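PILD processed protein (PDB 4D40) probably serves as a type IV pilin, a subunit that assembles into the pilus fibres of a metal-reducing bacterium and is linked to cell adhesion. Local coordinates at residues R5-A19 with S33-S45. Sequence-based numbering, arbitrary orientation. Where two conformers were deposited one is given.
Sequences RRFDAQQYLVTSAQA and SQSLANSPYYSFS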
loop_
_atom_site.group_PDB
_atom_site.type_symbol
_atom_site.label_atom_id
_atom_site.label_comp_id
_atom_site.label_asym_id
_atom_site.label_seq_id
_atom_site.Cartn_x
_atom_site.Cartn_y
_atom_site.Cartn_z
ATOM N N ARG A 5 -10.937 -9.250 2.773
ATOM C CA ARG A 5 -9.663 -8.927 3.395
ATOM C C ARG A 5 -8.702 -8.258 2.412
ATOM O O ARG A 5 -7.883 -7.432 2.812
ATOM C CB ARG A 5 -9.030 -10.185 3.984
ATOM C CG ARG A 5 -9.785 -10.721 5.185
ATOM C CD ARG A 5 -8.975 -11.760 5.913
ATOM N NE ARG A 5 -8.787 -12.970 5.117
ATOM C CZ ARG A 5 -9.468 -14.102 5.277
ATOM N NH1 ARG A 5 -10.407 -14.211 6.210
ATOM N NH2 ARG A 5 -9.205 -15.140 4.495
ATOM N N ARG A 6 -8.800 -8.621 1.136
ATOM C CA ARG A 6 -8.041 -7.944 0.088
ATOM C C ARG A 6 -8.466 -6.481 0.029
ATOM O O ARG A 6 -7.633 -5.579 -0.064
ATOM C CB ARG A 6 -8.256 -8.616 -1.273
ATOM C CG ARG A 6 -7.359 -8.066 -2.390
ATOM C CD ARG A 6 -8.043 -8.136 -3.751
ATOM N NE ARG A 6 -8.533 -9.471 -4.052
ATOM C CZ ARG A 6 -9.494 -9.747 -4.929
ATOM N NH1 ARG A 6 -10.084 -8.778 -5.618
ATOM N NH2 ARG A 6 -9.867 -11.004 -5.120
ATOM N N PHE A 7 -9.771 -6.246 0.096
ATOM C CA PHE A 7 -10.286 -4.888 -0.014
ATOM C C PHE A 7 -9.950 -4.089 1.247
ATOM O O PHE A 7 -9.675 -2.887 1.168
ATOM C CB PHE A 7 -11.794 -4.902 -0.274
ATOM C CG PHE A 7 -12.182 -5.445 -1.634
ATOM C CD1 PHE A 7 -11.392 -5.219 -2.754
ATOM C CD2 PHE A 7 -13.346 -6.176 -1.789
ATOM C CE1 PHE A 7 -11.751 -5.716 -3.992
ATOM C CE2 PHE A 7 -13.714 -6.678 -3.030
ATOM C CZ PHE A 7 -12.916 -6.444 -4.132
ATOM N N ASP A 8 -9.959 -4.755 2.401
ATOM C CA ASP A 8 -9.497 -4.140 3.648
ATOM C C ASP A 8 -8.056 -3.660 3.518
ATOM O O ASP A 8 -7.710 -2.561 3.948
ATOM C CB ASP A 8 -9.589 -5.120 4.820
ATOM C CG ASP A 8 -11.010 -5.346 5.294
ATOM O OD1 ASP A 8 -11.906 -4.540 4.958
ATOM O OD2 ASP A 8 -11.220 -6.340 6.018
ATOM N N ALA A 9 -7.210 -4.506 2.943
ATOM C CA ALA A 9 -5.809 -4.158 2.737
ATOM C C ALA A 9 -5.681 -2.970 1.793
ATOM O O ALA A 9 -4.873 -2.066 2.020
ATOM C CB ALA A 9 -5.042 -5.359 2.198
ATOM N N GLN A 10 -6.489 -2.971 0.739
ATOM C CA GLN A 10 -6.500 -1.866 -0.211
ATOM C C GLN A 10 -6.870 -0.564 0.485
ATOM O O GLN A 10 -6.239 0.468 0.260
ATOM C CB GLN A 10 -7.471 -2.149 -1.359
ATOM C CG GLN A 10 -6.948 -3.177 -2.345
ATOM C CD GLN A 10 -7.968 -3.603 -3.378
ATOM O OE1 GLN A 10 -8.951 -2.904 -3.641
ATOM N NE2 GLN A 10 -7.737 -4.766 -3.979
ATOM N N GLN A 11 -7.884 -0.619 1.339
ATOM C CA GLN A 11 -8.336 0.570 2.051
ATOM C C GLN A 11 -7.233 1.121 2.937
ATOM O O GLN A 11 -7.105 2.329 3.095
ATOM C CB GLN A 11 -9.572 0.255 2.888
ATOM C CG GLN A 11 -10.835 0.071 2.071
ATOM C CD GLN A 11 -12.027 -0.310 2.930
ATOM O OE1 GLN A 11 -12.091 -1.415 3.466
ATOM N NE2 GLN A 11 -12.971 0.610 3.069
ATOM N N TYR A 12 -6.420 0.227 3.492
ATOM C CA TYR A 12 -5.357 0.635 4.398
ATOM C C TYR A 12 -4.199 1.238 3.623
ATOM O O TYR A 12 -3.560 2.175 4.098
ATOM C CB TYR A 12 -4.877 -0.551 5.230
ATOM C CG TYR A 12 -3.826 -0.200 6.254
ATOM C CD1 TYR A 12 -4.081 0.731 7.243
ATOM C CD2 TYR A 12 -2.582 -0.817 6.245
ATOM C CE1 TYR A 12 -3.130 1.052 8.187
ATOM C CE2 TYR A 12 -1.625 -0.503 7.190
ATOM C CZ TYR A 12 -1.906 0.432 8.160
ATOM O OH TYR A 12 -0.963 0.750 9.109
ATOM N N LEU A 13 -3.923 0.694 2.441
ATOM C CA LEU A 13 -2.908 1.278 1.563
ATOM C C LEU A 13 -3.319 2.695 1.194
ATOM O O LEU A 13 -2.476 3.589 1.126
ATOM C CB LEU A 13 -2.711 0.439 0.303
ATOM C CG LEU A 13 -2.097 -0.950 0.530
ATOM C CD1 LEU A 13 -2.124 -1.754 -0.753
ATOM C CD2 LEU A 13 -0.686 -0.826 1.033
ATOM N N VAL A 14 -4.616 2.893 0.977
ATOM C CA VAL A 14 -5.119 4.199 0.552
ATOM C C VAL A 14 -4.979 5.229 1.669
ATOM O O VAL A 14 -4.463 6.320 1.437
ATOM C CB VAL A 14 -6.586 4.098 0.075
ATOM C CG1 VAL A 14 -7.253 5.477 -0.025
ATOM C CG2 VAL A 14 -6.631 3.399 -1.272
ATOM N N THR A 15 -5.408 4.899 2.884
ATOM C CA THR A 15 -5.305 5.877 3.965
ATOM C C THR A 15 -3.825 6.116 4.283
ATOM O O THR A 15 -3.437 7.211 4.692
ATOM C CB THR A 15 -6.079 5.444 5.225
ATOM O OG1 THR A 15 -5.678 4.134 5.621
ATOM C CG2 THR A 15 -7.573 5.451 4.950
ATOM N N SER A 16 -2.992 5.106 4.052
ATOM C CA SER A 16 -1.552 5.275 4.225
ATOM C C SER A 16 -0.980 6.245 3.197
ATOM O O SER A 16 -0.156 7.096 3.538
ATOM C CB SER A 16 -0.838 3.932 4.133
ATOM O OG SER A 16 -1.215 3.106 5.230
ATOM N N ALA A 17 -1.425 6.125 1.951
ATOM C CA ALA A 17 -0.972 7.025 0.892
ATOM C C ALA A 17 -1.424 8.453 1.181
ATOM O O ALA A 17 -0.719 9.415 0.856
ATOM C CB ALA A 17 -1.502 6.571 -0.471
ATOM N N GLN A 18 -2.602 8.586 1.783
ATOM C CA GLN A 18 -3.154 9.907 2.093
ATOM C C GLN A 18 -2.326 10.593 3.178
ATOM O O GLN A 18 -2.101 11.807 3.146
ATOM C CB GLN A 18 -4.624 9.790 2.516
ATOM C CG GLN A 18 -5.532 9.376 1.359
ATOM C CD GLN A 18 -6.932 9.024 1.782
ATOM O OE1 GLN A 18 -7.243 8.952 2.971
ATOM N NE2 GLN A 18 -7.807 8.818 0.799
ATOM N N ALA A 19 -1.853 9.808 4.134
ATOM C CA ALA A 19 -0.989 10.342 5.175
ATOM C C ALA A 19 0.361 10.768 4.588
ATOM O O ALA A 19 0.924 11.788 4.989
ATOM C CB ALA A 19 -0.794 9.316 6.275
ATOM N N SER A 33 10.535 6.868 6.468
ATOM C CA SER A 33 9.822 5.675 6.926
ATOM C C SER A 33 8.371 5.971 7.277
ATOM O O SER A 33 7.987 7.124 7.438
ATOM C CB SER A 33 10.520 5.072 8.150
ATOM O OG SER A 33 10.496 5.967 9.251
ATOM N N GLN A 34 7.577 4.912 7.402
ATOM C CA GLN A 34 6.183 5.025 7.813
ATOM C C GLN A 34 5.844 3.783 8.620
ATOM O O GLN A 34 6.129 2.667 8.186
ATOM C CB GLN A 34 5.243 5.158 6.611
ATOM C CG GLN A 34 3.772 5.371 6.988
ATOM C CD GLN A 34 2.852 5.486 5.776
ATOM O OE1 GLN A 34 3.093 4.867 4.738
ATOM N NE2 GLN A 34 1.789 6.283 5.905
ATOM N N SER A 35 5.258 3.977 9.797
ATOM C CA SER A 35 4.845 2.861 10.635
ATOM C C SER A 35 3.550 2.262 10.102
ATOM O O SER A 35 2.551 2.966 9.931
ATOM C CB SER A 35 4.670 3.315 12.085
ATOM O OG SER A 35 4.374 2.216 12.926
ATOM N N LEU A 36 3.575 0.962 9.833
ATOM C CA LEU A 36 2.421 0.269 9.283
ATOM C C LEU A 36 2.119 -0.946 10.135
ATOM O O LEU A 36 3.028 -1.566 10.681
ATOM C CB LEU A 36 2.673 -0.148 7.836
ATOM C CG LEU A 36 2.964 0.982 6.847
ATOM C CD1 LEU A 36 3.493 0.405 5.548
ATOM C CD2 LEU A 36 1.711 1.801 6.608
ATOM N N ALA A 37 0.836 -1.271 10.248
ATOM C CA ALA A 37 0.392 -2.386 11.083
ATOM C C ALA A 37 0.080 -3.610 10.241
ATOM O O ALA A 37 -0.793 -3.564 9.381
ATOM C CB ALA A 37 -0.826 -1.983 11.882
ATOM N N ASN A 38 0.784 -4.708 10.500
ATOM C CA ASN A 38 0.495 -5.969 9.826
ATOM C C ASN A 38 -0.687 -6.705 10.446
ATOM O O ASN A 38 -1.084 -6.436 11.581
ATOM C CB ASN A 38 1.718 -6.885 9.843
ATOM C CG ASN A 38 2.841 -6.362 8.989
ATOM O OD1 ASN A 38 2.640 -5.479 8.166
ATOM N ND2 ASN A 38 4.034 -6.915 9.172
ATOM N N SER A 39 -1.240 -7.632 9.672
ATOM C CA SER A 39 -2.328 -8.495 10.113
ATOM C C SER A 39 -1.919 -9.935 9.879
ATOM O O SER A 39 -0.885 -10.192 9.281
ATOM C CB SER A 39 -3.612 -8.187 9.347
ATOM O OG SER A 39 -3.542 -8.724 8.036
ATOM N N PRO A 40 -2.739 -10.886 10.328
ATOM C CA PRO A 40 -2.438 -12.286 10.015
ATOM C C PRO A 40 -2.485 -12.593 8.516
ATOM O O PRO A 40 -2.007 -13.654 8.104
ATOM C CB PRO A 40 -3.535 -13.051 10.755
ATOM C CG PRO A 40 -3.966 -12.133 11.849
ATOM C CD PRO A 40 -3.857 -10.760 11.280
ATOM N N TYR A 41 -3.033 -11.669 7.729
ATOM C CA TYR A 41 -3.318 -11.913 6.317
ATOM C C TYR A 41 -2.439 -11.127 5.352
ATOM O O TYR A 41 -2.211 -11.579 4.226
ATOM C CB TYR A 41 -4.780 -11.589 6.032
ATOM C CG TYR A 41 -5.730 -12.399 6.875
ATOM C CD1 TYR A 41 -5.997 -13.718 6.558
ATOM C CD2 TYR A 41 -6.354 -11.845 7.980
ATOM C CE1 TYR A 41 -6.863 -14.472 7.317
ATOM C CE2 TYR A 41 -7.227 -12.595 8.751
ATOM C CZ TYR A 41 -7.474 -13.906 8.410
ATOM O OH TYR A 41 -8.341 -14.666 9.155
ATOM N N TYR A 42 -1.950 -9.970 5.784
ATOM C CA TYR A 42 -1.081 -9.149 4.948
ATOM C C TYR A 42 0.058 -8.530 5.739
ATOM O O TYR A 42 -0.106 -8.145 6.901
ATOM C CB TYR A 42 -1.863 -8.016 4.259
ATOM C CG TYR A 42 -2.741 -8.473 3.116
ATOM C CD1 TYR A 42 -2.243 -8.559 1.824
ATOM C CD2 TYR A 42 -4.067 -8.803 3.329
ATOM C CE1 TYR A 42 -3.041 -8.987 0.777
ATOM C CE2 TYR A 42 -4.874 -9.233 2.296
ATOM C CZ TYR A 42 -4.359 -9.316 1.021
ATOM O OH TYR A 42 -5.163 -9.739 -0.007
ATOM N N SER A 43 1.204 -8.427 5.078
ATOM C CA SER A 43 2.354 -7.706 5.592
ATOM C C SER A 43 2.519 -6.452 4.757
ATOM O O SER A 43 2.616 -6.534 3.536
ATOM C CB SER A 43 3.609 -8.573 5.532
ATOM O OG SER A 43 3.426 -9.754 6.282
ATOM N N PHE A 44 2.535 -5.298 5.418
ATOM C CA PHE A 44 2.591 -4.015 4.715
ATOM C C PHE A 44 3.984 -3.397 4.771
ATOM O O PHE A 44 4.672 -3.490 5.791
ATOM C CB PHE A 44 1.576 -3.042 5.310
ATOM C CG PHE A 44 0.156 -3.511 5.207
ATOM C CD1 PHE A 44 -0.606 -3.227 4.084
ATOM C CD2 PHE A 44 -0.421 -4.239 6.234
ATOM C CE1 PHE A 44 -1.919 -3.658 3.992
ATOM C CE2 PHE A 44 -1.728 -4.666 6.147
ATOM C CZ PHE A 44 -2.477 -4.379 5.019
ATOM N N SER A 45 4.395 -2.768 3.672
ATOM C CA SER A 45 5.691 -2.114 3.614
ATOM C C SER A 45 5.599 -0.779 2.888
ATOM O O SER A 45 4.748 -0.593 2.021
ATOM C CB SER A 45 6.722 -3.013 2.918
ATOM O OG SER A 45 6.363 -3.265 1.563
HETATM O O HOH W 1 -0.386 2.997 9.902
#
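The hydroxyl of Tyr-12 takes a nearly straight hydrogen bond from the backbone of the loop, Ala-37 N to Tyr-12 OH at 2.9 Å. A water that donates to Ser-35 O lies close to this hydroxyl, at a doubtfully short distance. The Tyr-12 side chain reaches the loop because its CG lies anti to the backbone N (chi1 -177°). On the way its ring edge points CD2 at the middle of the Phe-44 face, a T-shaped pair with centroids 4.9 Å apart. Leu-13 CD2 meets the rim of the Phe-44 ring. One turn on, Ser-16 OG touches Leu-36 CD2 and donates to Tyr-12 O at 2.8 Å. Ser-16 N reaches Tyr-12 O from the opposite face of its plane. Gln-34 NE2 donates to Ser-16 O at 3.2 Å through an extended side chain.

At the other end the Arg-5 guanidinium lies flat on Tyr-41, planes 6° apart, an off-centre cation-pi stack. Arg-5 CD sits over the ring centre, 3.2 Å from the centroid. Arg-5 NE is hydrogen-bonded to Gln-65 OE1, and Tyr-42 OH to Gln-65 NE2, so one amide holds both side chains. A serine in place of Tyr-41 would probably strip the flat surface from under Arg-5 CD and the guanidinium, leaving polar bonds such as that to Gln-65 to hold the group. Ala-9 CB packs on the face of Tyr-42, 3.8 Å from the centroid. The Tyr-42 hydroxyl also touches Arg-6 CA.

This is the helix-on-sheet packing of a type IV pilin head. Strand 42-48 is an outer strand of the antiparallel sheet, paired with 55-61. Helix 2-27 packs on the sheet, its 5-19 part nearly parallel to strand 42-45 (16°), and Leu-13 also reaches Leu-72 on strand 72-75. Loop 33-41 runs beside the helix and leads into strand 42-48.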